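Local structure of NAD-dependent epimerase/dehydratase (Methanobrevibacter ruminantium, 6DNT) at residues Tyr125-Ile138 and Tyr177-Phe191. The protein probably interconverts UDP-N-acetylglucosamine and its C4 epimer with the help of bound NAD, and is able to bind UDP-N-acetylmuramic acid. Residues are numbered along the deposited sequence; the frame is centred on the assembly and turned at random. Where two conformers were deposited one is given.
Sequences YNQNNIDASLKLFI and YAAQKASCELYLKSF. With NAD (nicotinamide-adenine-dinucleotide), chain B.
The helix of the family's YxxxK motif, 176-195 with Tyr-177 and Lys-181, lies nearly parallel to helix 122-142 on one flank of the Rossmann-type sheet (segment axes 8.9 Å apart), and Gln-180 meets Asn-129 between them. Gln-180 sits as a knob among Tyr-125, Asn-126, Asn-129 and Ile-130, its chain extended beyond CG. Its OE1 takes a hydrogen bond from Asn-129 ND2 (3.0 Å, N-H...O 155°), the amide planes 68° apart, while NE2 bonds Tyr-187 OH of the second subunit. Asn-129 OD1 accepts from the backbone N of Leu-112. With an alanine at Gln-180, Asn-129 ND2 and Tyr-187 OH of the second subunit would probably each lose a partner, and a gap is likely beside Ile-130. Further along, Leu-134 sets CD1 squarely over the Tyr-187 ring, 3.7 Å from its centroid; CG anti to the backbone N (chi1 -179°) directs the branch there. Phe-137 is another knob, among Cys-184, Tyr-187, Leu-188 and Phe-191, with Leu-188 CD2 3.6 Å from its ring centroid, over one face. Lys-181 NZ holds NAD O3D at 2.8 Å, and Asn-128 OD1 accepts from adenine N6A. Polar contacts thus give way to apolar packing, and the shared Gln-180 amide builds the polar end into the dimer interface.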
loop_
_atom_site.group_PDB
_atom_site.type_symbol
_atom_site.label_atom_id
_atom_site.label_comp_id
_atom_site.label_asym_id
_atom_site.label_seq_id
_atom_site.Cartn_x
_atom_site.Cartn_y
_atom_site.Cartn_z
ATOM N N TYR A 125 12.272 -3.477 -6.498
ATOM C CA TYR A 125 10.999 -2.984 -7.014
ATOM C C TYR A 125 10.318 -2.016 -6.028
ATOM O O TYR A 125 9.729 -1.021 -6.450
ATOM C CB TYR A 125 10.088 -4.143 -7.429
ATOM C CG TYR A 125 10.415 -4.655 -8.828
ATOM C CD1 TYR A 125 11.664 -5.178 -9.132
ATOM C CD2 TYR A 125 9.474 -4.595 -9.849
ATOM C CE1 TYR A 125 11.962 -5.623 -10.421
ATOM C CE2 TYR A 125 9.773 -5.027 -11.123
ATOM C CZ TYR A 125 11.019 -5.535 -11.399
ATOM O OH TYR A 125 11.330 -5.972 -12.672
ATOM N N ASN A 126 10.421 -2.294 -4.732
ATOM C CA ASN A 126 9.889 -1.382 -3.710
ATOM C C ASN A 126 10.551 0.012 -3.776
ATOM O O ASN A 126 9.887 1.041 -3.680
ATOM C CB ASN A 126 10.090 -1.987 -2.322
ATOM C CG ASN A 126 9.463 -1.145 -1.223
ATOM O OD1 ASN A 126 8.261 -1.064 -1.120
ATOM N ND2 ASN A 126 10.290 -0.502 -0.421
ATOM N N GLN A 127 11.868 0.021 -3.930
ATOM C CA GLN A 127 12.617 1.271 -4.052
ATOM C C GLN A 127 12.141 2.092 -5.255
ATOM O O GLN A 127 11.913 3.298 -5.135
ATOM C CB GLN A 127 14.122 0.969 -4.103
ATOM C CG GLN A 127 14.620 0.443 -2.763
ATOM C CD GLN A 127 15.959 -0.275 -2.807
ATOM O OE1 GLN A 127 16.554 -0.572 -1.761
ATOM N NE2 GLN A 127 16.432 -0.565 -3.999
ATOM N N ASN A 128 11.949 1.437 -6.396
ATOM C CA ASN A 128 11.547 2.135 -7.622
ATOM C C ASN A 128 10.068 2.487 -7.695
ATOM O O ASN A 128 9.693 3.492 -8.323
ATOM C CB ASN A 128 11.945 1.309 -8.844
ATOM C CG ASN A 128 13.426 1.376 -9.112
ATOM O OD1 ASN A 128 13.878 2.274 -9.820
ATOM N ND2 ASN A 128 14.204 0.494 -8.488
ATOM N N ASN A 129 9.232 1.661 -7.084
ATOM C CA ASN A 129 7.796 1.764 -7.279
ATOM C C ASN A 129 7.055 2.423 -6.138
ATOM O O ASN A 129 6.046 3.062 -6.389
ATOM C CB ASN A 129 7.197 0.408 -7.609
ATOM C CG ASN A 129 7.705 -0.146 -8.931
ATOM O OD1 ASN A 129 8.294 0.574 -9.732
ATOM N ND2 ASN A 129 7.465 -1.430 -9.167
ATOM N N ILE A 130 7.488 2.223 -4.907
ATOM C CA ILE A 130 6.905 2.953 -3.781
ATOM C C ILE A 130 7.787 4.124 -3.368
ATOM O O ILE A 130 7.298 5.267 -3.314
ATOM C CB ILE A 130 6.602 2.042 -2.577
ATOM C CG1 ILE A 130 5.565 0.984 -2.967
ATOM C CG2 ILE A 130 6.079 2.896 -1.410
ATOM C CD1 ILE A 130 5.173 0.049 -1.841
ATOM N N ASP A 131 9.059 3.858 -3.034
ATOM C CA ASP A 131 9.904 4.904 -2.437
ATOM C C ASP A 131 10.048 6.095 -3.391
ATOM O O ASP A 131 9.844 7.252 -2.998
ATOM C CB ASP A 131 11.294 4.405 -2.030
ATOM C CG ASP A 131 11.270 3.319 -0.974
ATOM O OD1 ASP A 131 10.243 3.108 -0.283
ATOM O OD2 ASP A 131 12.331 2.659 -0.814
ATOM N N ALA A 132 10.348 5.819 -4.654
ATOM C CA ALA A 132 10.527 6.902 -5.627
ATOM C C ALA A 132 9.233 7.652 -5.886
ATOM O O ALA A 132 9.250 8.873 -6.048
ATOM C CB ALA A 132 11.086 6.379 -6.933
ATOM N N SER A 133 8.109 6.923 -5.910
ATOM C CA SER A 133 6.808 7.534 -6.116
ATOM C C SER A 133 6.503 8.475 -4.951
ATOM O O SER A 133 6.019 9.596 -5.151
ATOM C CB SER A 133 5.724 6.474 -6.203
ATOM O OG SER A 133 5.913 5.670 -7.354
ATOM N N LEU A 134 6.795 8.022 -3.742
ATOM C CA LEU A 134 6.532 8.855 -2.566
ATOM C C LEU A 134 7.370 10.118 -2.597
ATOM O O LEU A 134 6.860 11.219 -2.301
ATOM C CB LEU A 134 6.791 8.078 -1.277
ATOM C CG LEU A 134 6.516 8.855 0.005
ATOM C CD1 LEU A 134 5.054 9.237 0.105
ATOM C CD2 LEU A 134 6.930 8.024 1.201
ATOM N N LYS A 135 8.640 9.981 -2.954
ATOM C CA LYS A 135 9.502 11.173 -3.069
ATOM C C LYS A 135 8.923 12.163 -4.067
ATOM O O LYS A 135 8.939 13.379 -3.833
ATOM C CB LYS A 135 10.939 10.807 -3.455
ATOM C CG LYS A 135 11.748 10.188 -2.335
ATOM C CD LYS A 135 13.198 10.012 -2.768
ATOM C CE LYS A 135 14.115 9.586 -1.631
ATOM N NZ LYS A 135 15.542 9.522 -2.083
ATOM N N LEU A 136 8.385 11.650 -5.170
ATOM C CA LEU A 136 7.758 12.496 -6.160
ATOM C C LEU A 136 6.507 13.182 -5.609
ATOM O O LEU A 136 6.310 14.394 -5.790
ATOM C CB LEU A 136 7.434 11.699 -7.436
ATOM C CG LEU A 136 6.754 12.444 -8.586
ATOM C CD1 LEU A 136 7.700 13.444 -9.229
ATOM C CD2 LEU A 136 6.219 11.428 -9.599
ATOM N N PHE A 137 5.665 12.414 -4.920
ATOM C CA PHE A 137 4.417 12.950 -4.394
ATOM C C PHE A 137 4.679 14.022 -3.325
ATOM O O PHE A 137 3.916 14.996 -3.228
ATOM C CB PHE A 137 3.516 11.853 -3.822
ATOM C CG PHE A 137 3.132 10.758 -4.803
ATOM C CD1 PHE A 137 3.195 10.928 -6.186
ATOM C CD2 PHE A 137 2.687 9.531 -4.305
ATOM C CE1 PHE A 137 2.837 9.883 -7.031
ATOM C CE2 PHE A 137 2.310 8.505 -5.150
ATOM C CZ PHE A 137 2.384 8.685 -6.512
ATOM N N ILE A 138 5.747 13.852 -2.543
ATOM C CA ILE A 138 6.146 14.871 -1.552
ATOM C C ILE A 138 6.532 16.168 -2.267
ATOM O O ILE A 138 6.068 17.255 -1.916
ATOM C CB ILE A 138 7.293 14.360 -0.652
ATOM C CG1 ILE A 138 6.779 13.241 0.272
ATOM C CG2 ILE A 138 7.882 15.505 0.171
ATOM C CD1 ILE A 138 7.884 12.403 0.900
ATOM N N TYR A 177 4.696 -6.301 -7.195
ATOM C CA TYR A 177 4.318 -5.244 -8.132
ATOM C C TYR A 177 2.898 -4.747 -7.898
ATOM O O TYR A 177 2.652 -3.530 -7.833
ATOM C CB TYR A 177 4.463 -5.718 -9.585
ATOM C CG TYR A 177 3.881 -4.726 -10.566
ATOM C CD1 TYR A 177 4.608 -3.614 -10.964
ATOM C CD2 TYR A 177 2.588 -4.889 -11.079
ATOM C CE1 TYR A 177 4.077 -2.696 -11.844
ATOM C CE2 TYR A 177 2.037 -3.962 -11.941
ATOM C CZ TYR A 177 2.795 -2.860 -12.319
ATOM O OH TYR A 177 2.246 -1.955 -13.185
ATOM N N ALA A 178 1.957 -5.682 -7.815
ATOM C CA ALA A 178 0.560 -5.319 -7.600
ATOM C C ALA A 178 0.374 -4.606 -6.268
ATOM O O ALA A 178 -0.381 -3.630 -6.196
ATOM C CB ALA A 178 -0.348 -6.537 -7.685
ATOM N N ALA A 179 1.074 -5.065 -5.235
ATOM C CA ALA A 179 1.020 -4.413 -3.907
ATOM C C ALA A 179 1.581 -2.995 -3.980
ATOM O O ALA A 179 1.049 -2.078 -3.341
ATOM C CB ALA A 179 1.761 -5.243 -2.863
ATOM N N GLN A 180 2.649 -2.826 -4.747
ATOM C CA GLN A 180 3.293 -1.512 -4.947
ATOM C C GLN A 180 2.400 -0.503 -5.644
ATOM O O GLN A 180 2.287 0.635 -5.190
ATOM C CB GLN A 180 4.627 -1.669 -5.677
ATOM C CG GLN A 180 5.652 -2.393 -4.807
ATOM C CD GLN A 180 6.735 -3.198 -5.514
ATOM O OE1 GLN A 180 6.831 -3.164 -6.771
ATOM N NE2 GLN A 180 7.545 -3.886 -4.768
ATOM N N LYS A 181 1.738 -0.901 -6.725
ATOM C CA LYS A 181 0.793 0.000 -7.379
ATOM C C LYS A 181 -0.377 0.378 -6.465
ATOM O O LYS A 181 -0.757 1.552 -6.380
ATOM C CB LYS A 181 0.302 -0.574 -8.712
ATOM C CG LYS A 181 1.381 -0.633 -9.776
ATOM C CD LYS A 181 1.935 0.744 -10.102
ATOM C CE LYS A 181 2.784 0.760 -11.355
ATOM N NZ LYS A 181 3.225 2.136 -11.664
ATOM N N ALA A 182 -0.900 -0.598 -5.736
ATOM C CA ALA A 182 -1.951 -0.331 -4.767
ATOM C C ALA A 182 -1.471 0.622 -3.672
ATOM O O ALA A 182 -2.208 1.540 -3.282
ATOM C CB ALA A 182 -2.482 -1.621 -4.173
ATOM N N SER A 183 -0.246 0.412 -3.183
ATOM C CA SER A 183 0.348 1.295 -2.162
ATOM C C SER A 183 0.420 2.736 -2.651
ATOM O O SER A 183 0.057 3.660 -1.921
ATOM C CB SER A 183 1.741 0.817 -1.739
ATOM O OG SER A 183 2.387 1.785 -0.915
ATOM N N CYS A 184 0.853 2.925 -3.896
ATOM C CA CYS A 184 0.904 4.263 -4.479
ATOM C C CYS A 184 -0.476 4.905 -4.531
ATOM O O CYS A 184 -0.601 6.103 -4.237
ATOM C CB CYS A 184 1.490 4.251 -5.880
ATOM S SG CYS A 184 3.258 3.858 -5.944
ATOM N N GLU A 185 -1.504 4.133 -4.902
ATOM C CA GLU A 185 -2.870 4.661 -4.920
ATOM C C GLU A 185 -3.284 5.121 -3.510
ATOM O O GLU A 185 -3.940 6.164 -3.337
ATOM C CB GLU A 185 -3.870 3.608 -5.386
ATOM C CG GLU A 185 -3.786 3.242 -6.861
ATOM C CD GLU A 185 -4.951 2.358 -7.291
ATOM O OE1 GLU A 185 -5.985 2.328 -6.564
ATOM O OE2 GLU A 185 -4.861 1.695 -8.349
ATOM N N LEU A 186 -2.925 4.318 -2.512
ATOM C CA LEU A 186 -3.253 4.636 -1.120
ATOM C C LEU A 186 -2.501 5.866 -0.650
ATOM O O LEU A 186 -3.054 6.694 0.059
ATOM C CB LEU A 186 -2.931 3.455 -0.196
ATOM C CG LEU A 186 -3.798 2.225 -0.456
ATOM C CD1 LEU A 186 -3.216 1.000 0.232
ATOM C CD2 LEU A 186 -5.236 2.472 -0.054
ATOM N N TYR A 187 -1.238 5.986 -1.025
ATOM C CA TYR A 187 -0.508 7.206 -0.685
ATOM C C TYR A 187 -1.171 8.430 -1.308
ATOM O O TYR A 187 -1.286 9.480 -0.643
ATOM C CB TYR A 187 0.949 7.132 -1.097
ATOM C CG TYR A 187 1.909 6.703 -0.022
ATOM C CD1 TYR A 187 1.882 7.275 1.256
ATOM C CD2 TYR A 187 2.904 5.780 -0.300
ATOM C CE1 TYR A 187 2.800 6.913 2.219
ATOM C CE2 TYR A 187 3.837 5.417 0.656
ATOM C CZ TYR A 187 3.771 5.994 1.923
ATOM O OH TYR A 187 4.695 5.698 2.881
ATOM N N LEU A 188 -1.607 8.321 -2.567
ATOM C CA LEU A 188 -2.249 9.469 -3.222
ATOM C C LEU A 188 -3.518 9.880 -2.484
ATOM O O LEU A 188 -3.735 11.068 -2.240
ATOM C CB LEU A 188 -2.525 9.195 -4.695
ATOM C CG LEU A 188 -1.269 9.234 -5.564
ATOM C CD1 LEU A 188 -1.523 8.598 -6.929
ATOM C CD2 LEU A 188 -0.729 10.646 -5.726
ATOM N N LYS A 189 -4.333 8.904 -2.107
ATOM C CA LYS A 189 -5.523 9.186 -1.294
ATOM C C LYS A 189 -5.117 9.925 -0.011
ATOM O O LYS A 189 -5.692 10.979 0.322
ATOM C CB LYS A 189 -6.296 7.890 -1.004
ATOM C CG LYS A 189 -7.425 8.015 0.010
ATOM C CD LYS A 189 -8.470 9.049 -0.389
ATOM C CE LYS A 189 -9.560 9.126 0.676
ATOM N NZ LYS A 189 -10.668 9.998 0.216
ATOM N N SER A 190 -4.103 9.423 0.683
ATOM C CA SER A 190 -3.682 10.038 1.932
ATOM C C SER A 190 -3.109 11.441 1.731
ATOM O O SER A 190 -3.252 12.302 2.611
ATOM C CB SER A 190 -2.688 9.151 2.682
ATOM O OG SER A 190 -1.373 9.208 2.157
ATOM N N PHE A 191 -2.448 11.670 0.603
ATOM C CA PHE A 191 -1.898 12.998 0.291
ATOM C C PHE A 191 -3.004 13.992 -0.082
ATOM O O PHE A 191 -2.873 15.183 0.199
ATOM C CB PHE A 191 -0.820 12.907 -0.797
ATOM C CG PHE A 191 0.562 12.631 -0.271
ATOM C CD1 PHE A 191 0.786 11.631 0.663
ATOM C CD2 PHE A 191 1.648 13.373 -0.720
ATOM C CE1 PHE A 191 2.065 11.382 1.146
ATOM C CE2 PHE A 191 2.924 13.139 -0.229
ATOM C CZ PHE A 191 3.132 12.132 0.701
HETATM P PA NAD B . 8.372 1.201 -19.599
HETATM O O1A NAD B . 8.427 1.282 -21.095
HETATM O O2A NAD B . 9.368 0.348 -18.896
HETATM O O5B NAD B . 8.459 2.720 -19.065
HETATM C C5B NAD B . 8.958 3.026 -17.765
HETATM C C4B NAD B . 9.961 4.144 -17.957
HETATM O O4B NAD B . 10.410 4.569 -16.668
HETATM C C3B NAD B . 11.201 3.705 -18.727
HETATM O O3B NAD B . 11.461 4.652 -19.754
HETATM C C2B NAD B . 12.308 3.623 -17.689
HETATM O O2B NAD B . 13.633 3.915 -18.163
HETATM C C1B NAD B . 11.833 4.619 -16.649
HETATM N N9A NAD B . 12.210 4.344 -15.255
HETATM C C8A NAD B . 12.026 3.193 -14.561
HETATM N N7A NAD B . 12.434 3.336 -13.275
HETATM C C5A NAD B . 12.849 4.625 -13.136
HETATM C C6A NAD B . 13.395 5.447 -12.045
HETATM N N6A NAD B . 13.572 4.913 -10.827
HETATM N N1A NAD B . 13.708 6.750 -12.326
HETATM C C2A NAD B . 13.530 7.281 -13.549
HETATM N N3A NAD B . 13.031 6.586 -14.598
HETATM C C4A NAD B . 12.687 5.276 -14.431
HETATM O O3 NAD B . 6.898 0.753 -19.131
HETATM P PN NAD B . 5.484 1.180 -19.704
HETATM O O1N NAD B . 5.562 2.424 -20.539
HETATM O O2N NAD B . 4.803 -0.041 -20.259
HETATM O O5D NAD B . 4.750 1.510 -18.319
HETATM C C5D NAD B . 4.521 2.872 -17.941
HETATM C C4D NAD B . 3.668 2.872 -16.675
HETATM O O4D NAD B . 2.411 2.251 -16.957
HETATM C C3D NAD B . 4.301 2.096 -15.526
HETATM O O3D NAD B . 4.024 2.741 -14.270
HETATM C C2D NAD B . 3.605 0.758 -15.595
HETATM O O2D NAD B . 3.633 0.080 -14.346
HETATM C C1D NAD B . 2.218 1.169 -16.034
HETATM N N1N NAD B . 1.428 0.114 -16.678
HETATM C C2N NAD B . 1.772 -0.383 -17.879
HETATM C C3N NAD B . 1.003 -1.370 -18.487
HETATM C C7N NAD B . 1.342 -1.979 -19.828
HETATM O O7N NAD B . 0.596 -2.840 -20.280
HETATM N N7N NAD B . 2.436 -1.630 -20.498
HETATM C C4N NAD B . -0.142 -1.812 -17.818
HETATM C C5N NAD B . -0.475 -1.296 -16.576
HETATM C C6N NAD B . 0.341 -0.333 -16.015
HETATM O O HOH W 1 4.891 2.812 -9.306
#